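Local coordinates for glucokinase (Thermus thermophilus, PDB 3VOV), which probably phosphorylates glucose and related hexoses with ATP, as a zinc-binding sugar kinase of the ROK family, at residues Y192-P197 and P212-L217; R205-G210 and R216-A221. All blocks are in the same frame, centred on the assembly; numbering follows the deposited sequence.

Contact 1: residues Y192-P197 and P212-L217; sequences YAFQRP and PKAERL
Phe194, in the last turn of helix 183-194, lies beneath the bent side chain of Lys213 from the first turn of helix 212-236. The polar part of the meeting is a cation-pi interaction: Lys213 NZ stands 4.3 Å from the centroid of the Phe194 ring, off-centre at 29° from the ring normal, and leans toward the CD1-CE1 side. The methylene next to it is better centred. Lys213 CE makes a CH-pi contact 4.0 Å from the same centroid, almost straight above the face. The lysine reaches this place with CG anti to its backbone N (chi1 -158°) and further bends at chi2, chi3 and chi4, which fold the chain over the ring.

Apolar packing supplies the rest. Phe194 CZ, the far end of the ring, touches Lys213 CB at 3.6 Å and Ala214 CB at 4.2 Å, while the backbone N of Ala214 sits at the ring edge, near its plane. That N is hydrogen-bonded to Asp211 OD2, just before the helix. Beside the ring, Ala193 CB points toward the other helix and lies 4.4 Å from Lys213 CG, and the carbonyl O of Ala193 comes within 3.4 Å of Lys213 CE.

Just past Phe194, Gln195 leaves helical geometry with positive phi. The contact thus joins two helices of the ROK fold, with Leu203 and Leu206 of helix 200-208 packing on Ala214, while Cys169 of a second subunit packs on Ala193 and Gly172 of that same subunit on Lys213.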
# COMPACT_ATOMS: atom_id res chain seq x y z
N TYR B 192 -16.40 -0.38 -13.19
CA TYR B 192 -15.16 -0.77 -13.91
C TYR B 192 -14.99 -2.30 -13.99
O TYR B 192 -14.70 -2.88 -15.07
CB TYR B 192 -13.94 -0.12 -13.22
CG TYR B 192 -12.64 -0.55 -13.84
CD1 TYR B 192 -12.20 0.02 -15.04
CD2 TYR B 192 -11.87 -1.55 -13.25
CE1 TYR B 192 -11.00 -0.40 -15.65
CE2 TYR B 192 -10.66 -1.98 -13.85
CZ TYR B 192 -10.24 -1.40 -15.03
OH TYR B 192 -9.06 -1.80 -15.61
N ALA B 193 -15.15 -2.97 -12.86
CA ALA B 193 -14.87 -4.40 -12.75
C ALA B 193 -15.92 -5.27 -13.43
O ALA B 193 -15.58 -6.28 -14.06
CB ALA B 193 -14.72 -4.79 -11.28
N PHE B 194 -17.20 -4.88 -13.32
CA PHE B 194 -18.27 -5.58 -14.05
C PHE B 194 -18.42 -5.18 -15.51
O PHE B 194 -19.20 -5.80 -16.23
CB PHE B 194 -19.60 -5.51 -13.30
CG PHE B 194 -19.63 -6.40 -12.08
CD1 PHE B 194 -20.08 -7.72 -12.15
CD2 PHE B 194 -19.15 -5.93 -10.85
CE1 PHE B 194 -20.07 -8.55 -11.02
CE2 PHE B 194 -19.13 -6.78 -9.69
CZ PHE B 194 -19.61 -8.06 -9.79
N GLN B 195 -17.72 -4.12 -15.94
CA GLN B 195 -17.78 -3.63 -17.31
C GLN B 195 -19.19 -3.21 -17.78
O GLN B 195 -19.50 -3.34 -18.95
CB GLN B 195 -17.12 -4.63 -18.29
CG GLN B 195 -15.74 -5.02 -17.83
CD GLN B 195 -14.98 -5.84 -18.86
OE1 GLN B 195 -14.94 -5.48 -20.03
NE2 GLN B 195 -14.37 -6.94 -18.42
N ARG B 196 -20.01 -2.71 -16.86
CA ARG B 196 -21.34 -2.17 -17.13
C ARG B 196 -21.72 -1.27 -15.94
O ARG B 196 -21.10 -1.39 -14.87
CB ARG B 196 -22.37 -3.29 -17.27
CG ARG B 196 -22.57 -4.06 -15.98
CD ARG B 196 -23.63 -5.13 -16.11
NE ARG B 196 -23.46 -6.19 -15.12
CZ ARG B 196 -24.21 -6.33 -14.03
NH1 ARG B 196 -25.19 -5.47 -13.79
NH2 ARG B 196 -23.99 -7.33 -13.19
N PRO B 197 -22.69 -0.35 -16.12
CA PRO B 197 -23.06 0.49 -14.97
C PRO B 197 -23.63 -0.31 -13.79
O PRO B 197 -24.57 -1.09 -13.95
CB PRO B 197 -24.07 1.46 -15.55
CG PRO B 197 -23.69 1.52 -17.08
CD PRO B 197 -23.41 0.06 -17.35
N PRO B 212 -18.63 -13.44 -6.50
CA PRO B 212 -17.32 -13.33 -5.88
C PRO B 212 -16.71 -11.91 -5.99
O PRO B 212 -16.10 -11.41 -5.02
CB PRO B 212 -16.44 -14.37 -6.64
CG PRO B 212 -17.37 -15.22 -7.43
CD PRO B 212 -18.68 -14.44 -7.59
N LYS B 213 -16.89 -11.28 -7.15
CA LYS B 213 -16.31 -10.00 -7.47
C LYS B 213 -16.98 -8.96 -6.58
O LYS B 213 -16.32 -8.08 -6.06
CB LYS B 213 -16.52 -9.69 -8.96
CG LYS B 213 -15.59 -8.71 -9.58
CD LYS B 213 -15.11 -9.12 -11.01
CE LYS B 213 -16.14 -8.95 -12.11
NZ LYS B 213 -16.91 -10.22 -12.33
N ALA B 214 -18.29 -9.10 -6.38
CA ALA B 214 -19.05 -8.15 -5.56
C ALA B 214 -18.62 -8.23 -4.12
O ALA B 214 -18.36 -7.20 -3.50
CB ALA B 214 -20.56 -8.36 -5.68
N GLU B 215 -18.55 -9.45 -3.59
CA GLU B 215 -18.02 -9.71 -2.26
C GLU B 215 -16.64 -9.07 -2.02
O GLU B 215 -16.42 -8.39 -1.01
CB GLU B 215 -17.96 -11.24 -1.99
CG GLU B 215 -19.36 -11.87 -1.90
CD GLU B 215 -19.34 -13.40 -1.63
OE1 GLU B 215 -18.29 -14.07 -1.85
OE2 GLU B 215 -20.38 -13.92 -1.18
N ARG B 216 -15.72 -9.32 -2.95
CA ARG B 216 -14.37 -8.81 -2.84
C ARG B 216 -14.34 -7.31 -2.62
O ARG B 216 -13.70 -6.79 -1.70
CB ARG B 216 -13.55 -9.18 -4.10
CG ARG B 216 -12.02 -9.27 -3.81
CD ARG B 216 -11.16 -9.36 -5.12
NE ARG B 216 -9.71 -9.46 -4.84
CZ ARG B 216 -9.05 -10.62 -4.72
NH1 ARG B 216 -9.68 -11.80 -4.82
NH2 ARG B 216 -7.75 -10.59 -4.48
N LEU B 217 -15.06 -6.62 -3.50
CA LEU B 217 -15.09 -5.16 -3.58
C LEU B 217 -15.78 -4.56 -2.36
O LEU B 217 -15.29 -3.59 -1.77
CB LEU B 217 -15.86 -4.81 -4.88
CG LEU B 217 -15.95 -3.43 -5.44
CD1 LEU B 217 -16.44 -3.57 -6.87
CD2 LEU B 217 -16.91 -2.62 -4.59

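Contact 2: residues R205-G210 and R216-A221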
# COMPACT_ATOMS: atom_id res chain seq x y z
N ARG B 205 -27.14 -6.30 -4.28
CA ARG B 205 -27.88 -7.50 -4.73
C ARG B 205 -26.88 -8.58 -5.15
O ARG B 205 -26.97 -9.72 -4.71
CB ARG B 205 -28.81 -7.13 -5.92
CG ARG B 205 -29.30 -8.35 -6.75
CD ARG B 205 -30.06 -7.98 -8.04
NE ARG B 205 -29.17 -7.83 -9.19
CZ ARG B 205 -28.48 -8.81 -9.77
NH1 ARG B 205 -28.53 -10.07 -9.31
NH2 ARG B 205 -27.72 -8.54 -10.83
N LEU B 206 -25.91 -8.20 -5.99
CA LEU B 206 -24.84 -9.10 -6.39
C LEU B 206 -24.10 -9.71 -5.20
O LEU B 206 -23.80 -10.92 -5.17
CB LEU B 206 -23.87 -8.39 -7.33
CG LEU B 206 -24.33 -8.14 -8.78
CD1 LEU B 206 -23.47 -7.09 -9.42
CD2 LEU B 206 -24.33 -9.47 -9.58
N PHE B 207 -23.81 -8.86 -4.21
CA PHE B 207 -23.18 -9.30 -2.97
C PHE B 207 -24.04 -10.36 -2.24
O PHE B 207 -23.55 -11.47 -1.88
CB PHE B 207 -22.92 -8.09 -2.05
CG PHE B 207 -22.26 -8.45 -0.73
CD1 PHE B 207 -20.88 -8.38 -0.58
CD2 PHE B 207 -23.01 -8.87 0.35
CE1 PHE B 207 -20.26 -8.69 0.62
CE2 PHE B 207 -22.40 -9.20 1.57
CZ PHE B 207 -21.00 -9.11 1.69
N GLN B 208 -25.30 -10.02 -2.01
CA GLN B 208 -26.22 -10.94 -1.34
C GLN B 208 -26.42 -12.26 -2.13
O GLN B 208 -26.55 -13.31 -1.54
CB GLN B 208 -27.56 -10.24 -1.00
CG GLN B 208 -27.45 -9.18 0.11
CD GLN B 208 -27.34 -9.72 1.56
OE1 GLN B 208 -26.41 -10.48 1.93
NE2 GLN B 208 -28.26 -9.25 2.42
N ALA B 209 -26.40 -12.19 -3.46
CA ALA B 209 -26.37 -13.37 -4.31
C ALA B 209 -25.04 -14.19 -4.29
O ALA B 209 -24.95 -15.22 -4.98
CB ALA B 209 -26.72 -12.98 -5.76
N GLY B 210 -24.01 -13.72 -3.57
CA GLY B 210 -22.73 -14.44 -3.53
C GLY B 210 -21.82 -14.28 -4.72
O GLY B 210 -20.94 -15.10 -4.98
N ARG B 216 -15.72 -9.32 -2.95
CA ARG B 216 -14.37 -8.81 -2.84
C ARG B 216 -14.34 -7.31 -2.62
O ARG B 216 -13.70 -6.79 -1.70
CB ARG B 216 -13.55 -9.18 -4.10
CG ARG B 216 -12.02 -9.27 -3.81
CD ARG B 216 -11.16 -9.36 -5.12
NE ARG B 216 -9.71 -9.46 -4.84
CZ ARG B 216 -9.05 -10.62 -4.72
NH1 ARG B 216 -9.68 -11.80 -4.82
NH2 ARG B 216 -7.75 -10.59 -4.48
N LEU B 217 -15.06 -6.62 -3.50
CA LEU B 217 -15.09 -5.16 -3.58
C LEU B 217 -15.78 -4.56 -2.36
O LEU B 217 -15.29 -3.59 -1.77
CB LEU B 217 -15.86 -4.81 -4.88
CG LEU B 217 -15.95 -3.43 -5.44
CD1 LEU B 217 -16.44 -3.57 -6.87
CD2 LEU B 217 -16.91 -2.62 -4.59
N VAL B 218 -16.93 -5.12 -2.00
CA VAL B 218 -17.69 -4.60 -0.83
C VAL B 218 -16.92 -4.78 0.49
O VAL B 218 -16.82 -3.86 1.33
CB VAL B 218 -19.08 -5.23 -0.73
CG1 VAL B 218 -19.76 -4.87 0.57
CG2 VAL B 218 -19.97 -4.79 -1.88
N LEU B 219 -16.38 -5.99 0.69
CA LEU B 219 -15.63 -6.27 1.91
C LEU B 219 -14.36 -5.43 2.04
O LEU B 219 -13.99 -5.08 3.15
CB LEU B 219 -15.28 -7.77 2.01
CG LEU B 219 -16.46 -8.72 2.15
CD1 LEU B 219 -15.96 -10.20 2.15
CD2 LEU B 219 -17.29 -8.43 3.36
N GLN B 220 -13.67 -5.18 0.94
CA GLN B 220 -12.49 -4.34 0.97
C GLN B 220 -12.85 -2.91 1.41
O GLN B 220 -12.14 -2.30 2.22
CB GLN B 220 -11.77 -4.32 -0.39
CG GLN B 220 -10.76 -3.16 -0.51
CD GLN B 220 -9.91 -3.23 -1.78
OE1 GLN B 220 -9.86 -2.27 -2.58
NE2 GLN B 220 -9.23 -4.34 -1.96
N ALA B 221 -13.97 -2.40 0.90
CA ALA B 221 -14.45 -1.05 1.28
C ALA B 221 -14.85 -1.03 2.74
O ALA B 221 -14.53 -0.09 3.47
CB ALA B 221 -15.67 -0.67 0.41
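The Phe207 ring meets Leu219 at its edge, where Leu219 CD2 lies near the ring plane 4.0 Å from Phe207 CE1; Val218 approaches it obliquely. This is apolar helix-helix packing between two consecutive helices joined by a tight turn: helix 200-208 is closed off by Gly210, and helix 212-236 begins two residues later. Phe207 points toward the partner helix, with CG anti to its backbone N (chi1 -180°), and thereby carries its CD1-CE1 side to Val218 and Leu219. Val218 also points across. Its CB is the nearest atom, and CG1 lies 3.9 Å from Phe207 CE1, whereas CG2 reaches CD1 alone. Leu219 starts off to one side and turns its end back, so that its chain crosses the phenylalanine at about a right angle and CD2 spans CE1 and CZ.

Pro252 also packs on Phe207, and helix 253-265 adds Tyr255 against Val218 and Ala258 against Leu219, making a small apolar cluster of three helices. An alanine in place of Phe207 would probably open a gap beside Val218 and Leu219, taking from both the ring that packs on them here.

The turn between the two helices is shaped by a Schellman motif. Gly210 has positive phi, a conformation that favours glycine, and Gly210 N bonds to Phe207 O at 2.9 Å. Phe207 therefore gives its ring to the helix pair and its carbonyl O to the cap. Within the pair itself, the closest approach is Phe207 CD1 to Val218 CB at 3.6 Å.

In the fold
Contacts 1 and 2 have centres 8 Å apart and use overlapping parts of helix 212-236, sharing Arg216 and Leu217. Along the chain, helix 183-194 comes first, then helix 200-208, and both lead to helix 212-236, which each contact uses as its second partner. The two join directly where Glu215 OE2 packs on Gly210 CA at 3.4 Å and Glu215 CA on Phe207 CD1 at 3.6 Å. Three consecutive helices are thereby packed into one unit of the ROK fold. The shared Arg216, buried in the tetramer, forms a salt bridge with Glu174 of a second subunit and a cation-pi contact with Tyr266 of a third.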